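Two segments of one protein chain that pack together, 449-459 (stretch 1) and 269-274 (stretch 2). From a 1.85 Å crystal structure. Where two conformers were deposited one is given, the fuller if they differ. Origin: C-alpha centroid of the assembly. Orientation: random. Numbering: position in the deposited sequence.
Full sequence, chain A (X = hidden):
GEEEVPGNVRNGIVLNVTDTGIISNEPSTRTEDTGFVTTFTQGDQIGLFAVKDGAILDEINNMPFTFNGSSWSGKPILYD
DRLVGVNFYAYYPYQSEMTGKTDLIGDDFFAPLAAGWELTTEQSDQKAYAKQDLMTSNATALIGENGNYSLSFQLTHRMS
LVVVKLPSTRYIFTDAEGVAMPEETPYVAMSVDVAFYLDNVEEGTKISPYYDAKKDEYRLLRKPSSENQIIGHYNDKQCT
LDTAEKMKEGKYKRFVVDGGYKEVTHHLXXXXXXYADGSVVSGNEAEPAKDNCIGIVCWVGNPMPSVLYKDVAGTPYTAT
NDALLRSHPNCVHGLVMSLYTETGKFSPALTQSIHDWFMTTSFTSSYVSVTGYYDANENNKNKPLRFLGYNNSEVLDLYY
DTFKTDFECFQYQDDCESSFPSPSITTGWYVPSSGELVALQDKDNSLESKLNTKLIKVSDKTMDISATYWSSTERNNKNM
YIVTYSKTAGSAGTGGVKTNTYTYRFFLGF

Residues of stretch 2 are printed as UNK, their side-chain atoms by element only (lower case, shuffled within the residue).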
# COMPACT_ATOMS: atom_id res chain seq x y z
N SER A 449 -6.43 -24.14 3.59
CA SER A 449 -7.09 -22.82 3.65
C SER A 449 -6.46 -21.74 2.77
O SER A 449 -7.18 -20.89 2.24
CB SER A 449 -7.11 -22.32 5.09
OG SER A 449 -7.74 -23.25 5.95
N LYS A 450 -5.10 -21.69 2.69
CA LYS A 450 -4.43 -20.65 1.89
C LYS A 450 -3.98 -21.12 0.51
O LYS A 450 -3.92 -20.30 -0.40
CB LYS A 450 -3.21 -20.08 2.65
CG LYS A 450 -3.62 -19.27 3.88
CD LYS A 450 -2.44 -18.52 4.51
CE LYS A 450 -2.95 -17.67 5.65
NZ LYS A 450 -1.86 -17.24 6.57
N LEU A 451 -3.61 -22.40 0.35
CA LEU A 451 -3.13 -22.86 -0.94
C LEU A 451 -4.21 -23.56 -1.77
O LEU A 451 -4.43 -23.17 -2.91
CB LEU A 451 -1.90 -23.77 -0.76
CG LEU A 451 -0.69 -23.17 0.03
CD1 LEU A 451 0.45 -24.20 0.15
CD2 LEU A 451 -0.14 -21.89 -0.66
N ASN A 452 -4.87 -24.60 -1.23
CA ASN A 452 -5.85 -25.37 -2.03
C ASN A 452 -7.03 -24.53 -2.49
O ASN A 452 -7.52 -24.73 -3.60
CB ASN A 452 -6.34 -26.60 -1.23
CG ASN A 452 -5.32 -27.72 -1.29
OD1 ASN A 452 -4.38 -27.68 -2.09
ND2 ASN A 452 -5.52 -28.76 -0.51
N THR A 453 -7.45 -23.55 -1.68
CA THR A 453 -8.55 -22.64 -2.07
C THR A 453 -8.19 -21.78 -3.31
O THR A 453 -9.09 -21.29 -4.00
CB THR A 453 -8.93 -21.73 -0.90
OG1 THR A 453 -7.76 -21.03 -0.45
CG2 THR A 453 -9.61 -22.52 0.25
N LYS A 454 -6.88 -21.62 -3.60
CA LYS A 454 -6.43 -20.87 -4.79
C LYS A 454 -6.21 -21.83 -5.94
O LYS A 454 -6.63 -21.56 -7.06
CB LYS A 454 -5.12 -20.08 -4.52
CG LYS A 454 -5.11 -19.31 -3.22
CD LYS A 454 -6.20 -18.21 -3.14
CE LYS A 454 -6.04 -17.44 -1.84
NZ LYS A 454 -6.21 -18.32 -0.65
N LEU A 455 -5.54 -22.95 -5.66
CA LEU A 455 -5.26 -23.94 -6.70
C LEU A 455 -6.54 -24.35 -7.44
O LEU A 455 -6.53 -24.42 -8.67
CB LEU A 455 -4.60 -25.18 -6.10
CG LEU A 455 -3.17 -25.01 -5.62
CD1 LEU A 455 -2.66 -26.31 -4.92
CD2 LEU A 455 -2.23 -24.69 -6.79
N ILE A 456 -7.62 -24.60 -6.71
CA ILE A 456 -8.89 -25.06 -7.32
C ILE A 456 -9.52 -24.02 -8.28
O ILE A 456 -10.34 -24.38 -9.11
CB ILE A 456 -9.88 -25.52 -6.20
CG1 ILE A 456 -11.03 -26.44 -6.74
CG2 ILE A 456 -10.45 -24.35 -5.40
CD1 ILE A 456 -10.56 -27.86 -7.25
N LYS A 457 -9.13 -22.73 -8.18
CA LYS A 457 -9.67 -21.68 -9.06
C LYS A 457 -8.92 -21.59 -10.38
O LYS A 457 -9.44 -21.02 -11.33
CB LYS A 457 -9.61 -20.32 -8.35
CG LYS A 457 -10.48 -20.26 -7.10
CD LYS A 457 -10.79 -18.83 -6.71
CE LYS A 457 -11.51 -18.77 -5.39
NZ LYS A 457 -11.50 -17.39 -4.83
N VAL A 458 -7.68 -22.12 -10.46
CA VAL A 458 -6.85 -22.01 -11.68
C VAL A 458 -6.33 -23.35 -12.21
O VAL A 458 -5.57 -23.38 -13.20
CB VAL A 458 -5.64 -21.05 -11.48
CG1 VAL A 458 -6.10 -19.59 -11.40
CG2 VAL A 458 -4.81 -21.45 -10.26
N SER A 459 -6.69 -24.43 -11.55
CA SER A 459 -6.25 -25.78 -11.90
C SER A 459 -7.33 -26.78 -11.53
O SER A 459 -8.19 -26.46 -10.69
CB SER A 459 -4.95 -26.10 -11.14
OG SER A 459 -4.50 -27.44 -11.25
N UNK A 269 1.27 -11.58 -0.62
CA UNK A 269 0.79 -12.55 0.39
C UNK A 269 0.82 -13.97 -0.11
O UNK A 269 0.65 -14.22 -1.30
c UNK A 269 -0.83 -10.84 1.45
c UNK A 269 -2.24 -10.64 1.88
o UNK A 269 -3.14 -10.31 1.08
c UNK A 269 -0.67 -12.22 0.77
n UNK A 269 -2.49 -10.88 3.13
N UNK A 270 0.93 -14.91 0.84
CA UNK A 270 0.77 -16.33 0.51
C UNK A 270 -0.64 -16.50 -0.11
O UNK A 270 -1.60 -15.92 0.39
c UNK A 270 0.93 -17.20 1.80
c UNK A 270 0.51 -18.66 1.54
c UNK A 270 2.36 -17.11 2.36
N UNK A 271 -0.74 -17.26 -1.17
CA UNK A 271 -2.01 -17.47 -1.85
C UNK A 271 -2.17 -16.59 -3.08
O UNK A 271 -3.10 -16.79 -3.86
N UNK A 272 -1.27 -15.60 -3.28
CA UNK A 272 -1.37 -14.77 -4.48
C UNK A 272 -1.10 -15.61 -5.75
O UNK A 272 -0.32 -16.57 -5.70
c UNK A 272 -0.39 -13.59 -4.44
o UNK A 272 0.07 -11.53 -3.34
c UNK A 272 -0.76 -12.45 -3.49
o UNK A 272 -1.88 -12.49 -2.90
N UNK A 273 -1.75 -15.26 -6.87
CA UNK A 273 -1.59 -15.97 -8.15
C UNK A 273 -0.36 -15.44 -8.88
O UNK A 273 -0.18 -14.23 -9.01
c UNK A 273 -6.10 -16.10 -7.01
c UNK A 273 -6.37 -17.46 -7.11
c UNK A 273 -4.39 -17.76 -8.44
o UNK A 273 -7.48 -17.97 -6.48
c UNK A 273 -5.52 -18.30 -7.82
c UNK A 273 -4.98 -15.58 -7.66
c UNK A 273 -4.10 -16.40 -8.36
c UNK A 273 -2.87 -15.82 -9.04
N UNK A 274 0.50 -16.35 -9.36
CA UNK A 274 1.76 -16.03 -10.02
C UNK A 274 1.71 -16.41 -11.49
O UNK A 274 1.28 -17.51 -11.84
c UNK A 274 4.71 -15.00 -9.00
c UNK A 274 6.33 -16.15 -10.93
c UNK A 274 5.95 -14.43 -9.30
o UNK A 274 7.95 -14.43 -10.59
c UNK A 274 5.09 -16.71 -10.62
c UNK A 274 2.93 -16.77 -9.30
c UNK A 274 6.75 -15.01 -10.27
c UNK A 274 4.27 -16.15 -9.64
O HOH W 1 -8.98 -16.22 -5.04

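Position 269 carries five side-chain atoms: three carbons in a row, the third bearing one oxygen and one nitrogen. None touches stretch 1. An unbranched chain ending in a carboxamide is glutamine. The nearest approach of its side chain is 7.3 Å, from Gln269 NE2 to Lys450 NZ, and its amide is hydrogen-bonded elsewhere in the structure.

Position 270 has three carbons, one carrying the other two. CB points toward the helix, and one terminal carbon lies 4.0 Å from Leu451 CD2, an apolar contact, and 4.1 Å from Lys450 CB. Branching directly at CB with no heteroatom identifies valine; the terminal carbon is CG1 of Val270. Leu451 participates through the end of its side chain, its own CB pointing sideways.

Position 271 has no side-chain atoms. Its CA approaches Lys450 O to 3.7 Å and Lys450 CA to 5.5 Å. The residue is glycine. The backbone supports this independently: phi/psi of 99/-11° would jam a CB against the preceding carbonyl oxygen. An ideal CB of Gly271 would also lie 3.0 Å from Lys454 CE and 3.2 Å from Lys450 O, both tight.

Position 272 shows two carbons, the second carrying two oxygens, and none touches stretch 1. A short carboxylate is aspartate. The CA-to-CB bond of Asp272 points away from stretch 1. Its OD2 accepts a hydrogen bond from Gln269 N (3.0 Å, 169°), while its own N donates to Gln269 O at 3.1 Å, so both bonds brace the type II turn from 269 to 272.

Position 273 has one carbon leading to a six-carbon ring that bears an oxygen. CB points sideways, but the ring end reaches the helix: the ring oxygen is 3.4 Å from Lys457 CD and 3.5 Å from Lys454 CA, and a ring carbon is 3.8 Å from Val458 CG1. This is tyrosine, the ring carbon being CE1. Tyr273 OH donates to a water O at 2.7 Å, which also accepts from Lys457 NZ at 2.8 Å.

Position 274 has the same atom set and touches nothing on stretch 1, so it is again tyrosine. The side chain of Tyr274 comes no nearer than 9.1 Å, from its CB to Val458 CG2.

The contact buries 361 Å² without a direct hydrogen bond between the stretches. Close packing at Gly271, apolar contacts at Val270 and Tyr273, and the water bridge join them. Lys454 NZ turns back to Lys450 O (3.0 Å) and Thr453 OG1 (3.1 Å), while Lys454 CG lies 3.3 Å from Gly271 O, a buried carbonyl oxygen with no hydrogen-bond partner in the model.

Stretch 2 269-274: QVGDYY
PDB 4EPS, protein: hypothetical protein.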